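Local coordinates for protein 5'-nucleotidase SurE (Aquifex aeolicus, PDB 2WQK) that probably removes the phosphate from nucleoside 5'-monophosphates with the help of one divalent metal cation per subunit, at residues 85-91 with 119-125; 73-78 with 114-120. The contacts are given in a common frame with arbitrary orientation. Residues are numbered along the deposited sequence.

Interaction 1. Residues 85-91 with 119-125; sequences KPDLVLS and GIPSIAF
Two neighbouring parallel strands of the central sheet meet here, the outer members of the beta-alpha-beta unit 88-94, 107-117, 122-128. Gly-119 (phi/psi 88/24) starts the second segment; strands 88-91 and 122-125 are extended, as at Leu-88 (-147/149) and Ser-122 (-146/150). Their axes approach to 4.8 Å, N-to-C directions 15° from parallel, with Val-89 beside Ser-122, Leu-90 beside Ile-123 and Ser-91 beside Ala-124. Four backbone hydrogen bonds alternate across the gap: Val-89 N to Pro-121 O 3.0 Å, Ile-123 N to Val-89 O 3.0 Å, Ser-91 N to Ile-123 O 3.0 Å and Phe-125 N to Ser-91 O 2.8 Å.

Side chains sort by face. Leu-90 (m, t) and Ile-123 (m, t) share one, with Leu-90 CD2 3.9 Å from Ile-123 CB and 4.0 Å from Phe-125 CE2, at the ring edge; Phe-125 has chi1 m. On the other face, Val-89 (t) and Ser-122 (m) meet, CB to OG 3.5 Å, while Ser-122 OG donates to Ile-120 O at 2.8 Å. Just before strand 122-125, Ile-120 (m, t) points toward 85-91, placing CD1 3.7 Å from Pro-86 CD and CG2 3.8 Å from Val-89 CG2. Leu-88 (m, t) bends its CD2 to 3.7 Å from Pro-121 CB. Ser-91 OG bonds Thr-108 O instead. Polar bonding between the segments is thus carried by the backbone, while the side chains add mainly apolar packing.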
# COMPACT_ATOMS: atom_id res chain seq x y z
N LYS A 85 -17.26 28.68 -6.79
CA LYS A 85 -17.59 27.47 -7.53
C LYS A 85 -17.29 27.62 -9.02
O LYS A 85 -17.69 28.63 -9.65
CB LYS A 85 -19.05 27.09 -7.36
CG LYS A 85 -19.41 26.72 -5.94
CD LYS A 85 -20.87 26.38 -5.85
CE LYS A 85 -21.23 25.92 -4.45
NZ LYS A 85 -21.29 27.05 -3.49
N PRO A 86 -16.62 26.61 -9.60
CA PRO A 86 -16.42 26.60 -11.02
C PRO A 86 -17.73 26.24 -11.70
O PRO A 86 -18.70 25.84 -11.00
CB PRO A 86 -15.34 25.54 -11.19
CG PRO A 86 -15.69 24.56 -10.13
CD PRO A 86 -16.10 25.36 -8.98
N ASP A 87 -17.79 26.35 -13.04
CA ASP A 87 -18.98 25.98 -13.76
C ASP A 87 -19.21 24.48 -13.72
O ASP A 87 -20.38 24.04 -13.70
CB ASP A 87 -18.90 26.49 -15.20
CG ASP A 87 -18.89 28.00 -15.25
OD1 ASP A 87 -19.99 28.56 -15.32
OD2 ASP A 87 -17.81 28.63 -15.11
N LEU A 88 -18.12 23.73 -13.77
CA LEU A 88 -18.17 22.26 -13.74
C LEU A 88 -16.95 21.71 -13.04
O LEU A 88 -15.88 22.32 -13.04
CB LEU A 88 -18.18 21.64 -15.16
CG LEU A 88 -19.37 21.90 -16.09
CD1 LEU A 88 -19.04 21.58 -17.57
CD2 LEU A 88 -20.57 21.12 -15.67
N VAL A 89 -17.17 20.54 -12.38
CA VAL A 89 -16.09 19.68 -11.97
C VAL A 89 -16.08 18.52 -12.95
O VAL A 89 -17.15 17.91 -13.23
CB VAL A 89 -16.27 19.14 -10.51
CG1 VAL A 89 -15.30 18.01 -10.28
CG2 VAL A 89 -16.13 20.32 -9.52
N LEU A 90 -14.90 18.23 -13.51
CA LEU A 90 -14.73 17.19 -14.53
C LEU A 90 -13.66 16.25 -14.03
O LEU A 90 -12.71 16.67 -13.40
CB LEU A 90 -14.25 17.83 -15.86
CG LEU A 90 -15.21 18.91 -16.39
CD1 LEU A 90 -14.61 19.60 -17.64
CD2 LEU A 90 -16.60 18.38 -16.71
N SER A 91 -13.86 14.95 -14.27
CA SER A 91 -12.93 13.95 -13.80
C SER A 91 -12.64 12.96 -14.91
O SER A 91 -13.55 12.37 -15.46
CB SER A 91 -13.57 13.20 -12.61
OG SER A 91 -12.67 12.29 -12.05
N GLY A 119 -22.09 20.95 -4.61
CA GLY A 119 -23.06 21.82 -5.24
C GLY A 119 -22.66 22.30 -6.61
O GLY A 119 -23.15 23.37 -7.07
N ILE A 120 -21.78 21.54 -7.27
CA ILE A 120 -21.26 21.94 -8.60
C ILE A 120 -21.65 20.85 -9.61
O ILE A 120 -21.42 19.69 -9.35
CB ILE A 120 -19.72 22.06 -8.59
CG1 ILE A 120 -19.21 22.96 -7.45
CG2 ILE A 120 -19.25 22.51 -9.99
CD1 ILE A 120 -17.77 22.70 -6.96
N PRO A 121 -22.20 21.22 -10.77
CA PRO A 121 -22.52 20.22 -11.80
C PRO A 121 -21.22 19.50 -12.19
O PRO A 121 -20.14 20.13 -12.32
CB PRO A 121 -23.10 21.04 -12.95
CG PRO A 121 -23.47 22.37 -12.30
CD PRO A 121 -22.59 22.58 -11.17
N SER A 122 -21.33 18.18 -12.41
CA SER A 122 -20.12 17.36 -12.53
C SER A 122 -20.26 16.20 -13.50
O SER A 122 -21.35 15.66 -13.65
CB SER A 122 -19.62 16.87 -11.18
OG SER A 122 -19.48 17.90 -10.21
N ILE A 123 -19.15 15.84 -14.13
CA ILE A 123 -19.11 14.79 -15.15
C ILE A 123 -17.82 14.01 -15.02
O ILE A 123 -16.75 14.59 -14.84
CB ILE A 123 -19.12 15.40 -16.60
CG1 ILE A 123 -20.24 16.41 -16.78
CG2 ILE A 123 -19.20 14.31 -17.60
CD1 ILE A 123 -20.18 17.15 -18.15
N ALA A 124 -17.97 12.69 -15.08
CA ALA A 124 -16.83 11.74 -15.13
C ALA A 124 -16.70 11.24 -16.59
O ALA A 124 -17.74 10.94 -17.20
CB ALA A 124 -17.07 10.51 -14.22
N PHE A 125 -15.46 11.13 -17.10
CA PHE A 125 -15.22 10.61 -18.44
C PHE A 125 -14.22 9.46 -18.32
O PHE A 125 -13.15 9.62 -17.71
CB PHE A 125 -14.54 11.70 -19.28
CG PHE A 125 -15.39 12.93 -19.53
CD1 PHE A 125 -16.40 12.91 -20.48
CD2 PHE A 125 -15.14 14.13 -18.87
CE1 PHE A 125 -17.17 14.04 -20.73
CE2 PHE A 125 -15.91 15.26 -19.14
CZ PHE A 125 -16.90 15.21 -20.05

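Interaction 2. Residues 73-78 with 114-120; sequences VHLGYR and EGRILGI
This is helix-to-helix packing on one side of the SurE alpha/beta sheet: residues 73-78, within helix 69-80, lie against the C-terminal end of helix 107-117 and its Schellman motif. The first segment is helical throughout, with a wider pi-type turn at 76-78. The second is helical through Ile-117; Leu-118 follows at phi/psi -79/0, and Gly-119 turns to positive phi (88/24), with Gly-119 N on Arg-116 O at 2.9 Å and Ile-120 N on Gly-115 O at 3.0 Å. The nearest CA pair is Val-73 and Gly-115, 6.5 Å apart.

Val-73 (t) points at the partner, its CG1 3.8 Å from Gly-115 N and 3.7 Å from Leu-118 CD1. His-74 (chi1 m) sets off sideways but brings NE2 to Glu-114 OE1, a 2.7 Å hydrogen bond donated by the histidine; Glu-114 is m, m. Leu-118 (m, t) covers one face of the imidazole in a CH-pi contact, CD1 4.0 Å from the His-74 ring centroid and 4° off its normal. Both polar ends also bond a second subunit: His-74 ND1 hydrogen-bonds Glu-187 of that chain, and Glu-114 salt-bridges its Arg-183 and hydrogen-bonds its Tyr-105, so the contact abuts a subunit interface. One turn on, Tyr-77 (chi1 t) points toward 114-120, with CD2 3.9 Å from Leu-118 CD1 and CD1 4.3 Å from Ile-120 CD1. Arg-78 (m, t, t) brings NH2 to 3.8 Å from Leu-118 CD2, while its NE salt-bridges Glu-187 of the second subunit. A bridging water lies 3.2 Å from Tyr-77 OH and donates to Leu-118 O at 2.7 Å.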
# COMPACT_ATOMS: atom_id res chain seq x y z
N VAL A 73 -10.59 17.52 -5.52
CA VAL A 73 -11.77 18.35 -5.71
C VAL A 73 -11.93 19.33 -4.56
O VAL A 73 -12.16 20.53 -4.76
CB VAL A 73 -13.06 17.53 -5.92
CG1 VAL A 73 -14.32 18.41 -5.89
CG2 VAL A 73 -12.95 16.62 -7.17
N HIS A 74 -11.78 18.82 -3.34
CA HIS A 74 -11.98 19.66 -2.18
C HIS A 74 -10.89 20.73 -2.03
O HIS A 74 -11.21 21.93 -1.73
CB HIS A 74 -12.16 18.81 -0.91
CG HIS A 74 -13.50 18.13 -0.86
ND1 HIS A 74 -14.46 18.46 0.07
CD2 HIS A 74 -14.04 17.15 -1.62
CE1 HIS A 74 -15.55 17.72 -0.15
NE2 HIS A 74 -15.32 16.91 -1.16
N LEU A 75 -9.63 20.35 -2.24
CA LEU A 75 -8.54 21.35 -2.18
C LEU A 75 -8.65 22.30 -3.38
O LEU A 75 -8.35 23.50 -3.27
CB LEU A 75 -7.16 20.69 -2.14
CG LEU A 75 -6.81 19.97 -0.82
CD1 LEU A 75 -5.48 19.26 -0.93
CD2 LEU A 75 -6.80 20.94 0.40
N GLY A 76 -9.01 21.77 -4.53
CA GLY A 76 -9.21 22.64 -5.71
C GLY A 76 -10.24 23.72 -5.46
O GLY A 76 -10.05 24.91 -5.77
N TYR A 77 -11.36 23.32 -4.88
CA TYR A 77 -12.44 24.25 -4.65
C TYR A 77 -12.10 25.24 -3.52
O TYR A 77 -12.22 26.45 -3.69
CB TYR A 77 -13.70 23.47 -4.28
CG TYR A 77 -14.85 24.31 -3.80
CD1 TYR A 77 -15.39 25.33 -4.59
CD2 TYR A 77 -15.45 24.07 -2.58
CE1 TYR A 77 -16.47 26.06 -4.21
CE2 TYR A 77 -16.53 24.82 -2.16
CZ TYR A 77 -17.06 25.82 -2.99
OH TYR A 77 -18.15 26.54 -2.54
N ARG A 78 -11.65 24.72 -2.37
CA ARG A 78 -11.46 25.58 -1.21
C ARG A 78 -10.19 26.39 -1.27
O ARG A 78 -10.19 27.52 -0.81
CB ARG A 78 -11.52 24.78 0.10
CG ARG A 78 -12.85 24.15 0.27
CD ARG A 78 -13.15 23.64 1.70
NE ARG A 78 -14.43 22.98 1.63
CZ ARG A 78 -15.60 23.57 1.83
NH1 ARG A 78 -15.68 24.86 2.16
NH2 ARG A 78 -16.71 22.84 1.70
N GLU A 114 -17.96 13.99 -5.81
CA GLU A 114 -17.54 15.02 -4.85
C GLU A 114 -17.87 16.43 -5.34
O GLU A 114 -18.29 17.31 -4.56
CB GLU A 114 -16.07 14.87 -4.47
CG GLU A 114 -15.80 13.61 -3.69
CD GLU A 114 -16.39 13.59 -2.26
OE1 GLU A 114 -16.77 14.65 -1.72
OE2 GLU A 114 -16.45 12.49 -1.67
N GLY A 115 -17.66 16.66 -6.63
CA GLY A 115 -18.09 17.96 -7.16
C GLY A 115 -19.56 18.21 -6.92
O GLY A 115 -19.95 19.29 -6.46
N ARG A 116 -20.41 17.20 -7.19
CA ARG A 116 -21.85 17.37 -7.03
C ARG A 116 -22.21 17.50 -5.54
O ARG A 116 -23.12 18.25 -5.20
CB ARG A 116 -22.61 16.23 -7.74
CG ARG A 116 -24.07 16.52 -8.04
CD ARG A 116 -24.39 17.94 -8.55
NE ARG A 116 -25.04 18.75 -7.50
CZ ARG A 116 -25.39 20.05 -7.56
NH1 ARG A 116 -26.00 20.59 -6.52
NH2 ARG A 116 -25.14 20.80 -8.62
N ILE A 117 -21.47 16.82 -4.65
CA ILE A 117 -21.69 16.98 -3.18
C ILE A 117 -21.47 18.45 -2.79
O ILE A 117 -22.20 19.00 -1.93
CB ILE A 117 -20.76 16.07 -2.37
CG1 ILE A 117 -21.27 14.63 -2.49
CG2 ILE A 117 -20.66 16.48 -0.87
CD1 ILE A 117 -20.31 13.58 -1.92
N LEU A 118 -20.48 19.07 -3.43
CA LEU A 118 -20.15 20.46 -3.17
C LEU A 118 -21.09 21.44 -3.86
O LEU A 118 -20.88 22.67 -3.73
CB LEU A 118 -18.72 20.75 -3.62
CG LEU A 118 -17.63 20.15 -2.73
CD1 LEU A 118 -16.21 20.31 -3.30
CD2 LEU A 118 -17.64 20.73 -1.31
N GLY A 119 -22.09 20.95 -4.61
CA GLY A 119 -23.06 21.82 -5.24
C GLY A 119 -22.66 22.30 -6.61
O GLY A 119 -23.15 23.37 -7.07
N ILE A 120 -21.78 21.54 -7.27
CA ILE A 120 -21.26 21.94 -8.60
C ILE A 120 -21.65 20.85 -9.61
O ILE A 120 -21.42 19.69 -9.35
CB ILE A 120 -19.72 22.06 -8.59
CG1 ILE A 120 -19.21 22.96 -7.45
CG2 ILE A 120 -19.25 22.51 -9.99
CD1 ILE A 120 -17.77 22.70 -6.96
O HOH W 1 -20.19 24.25 -1.70

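From the N terminus, helix 69-80 comes first, then strand 88-94, helix 107-117 and strand 122-128. Interaction 2 opens at 73-78 and closes on 114-120, after the chain has already laid down 85-91; interaction 1 starts at 85-91 and closes at 119-125. The two loops therefore cross rather than nest, and both second segments include Gly-119 and Ile-120, where the chain leaves helix 107-117 for the next strand; Ile-120 takes part in both contacts. Interaction 1 pairs strands within the sheet, while interaction 2 joins the helices packed on one side of it. They also touch directly: Lys-85 CE lies 3.4 Å from Leu-118 O, and Ser-122 OG 3.2 Å from Arg-116 N.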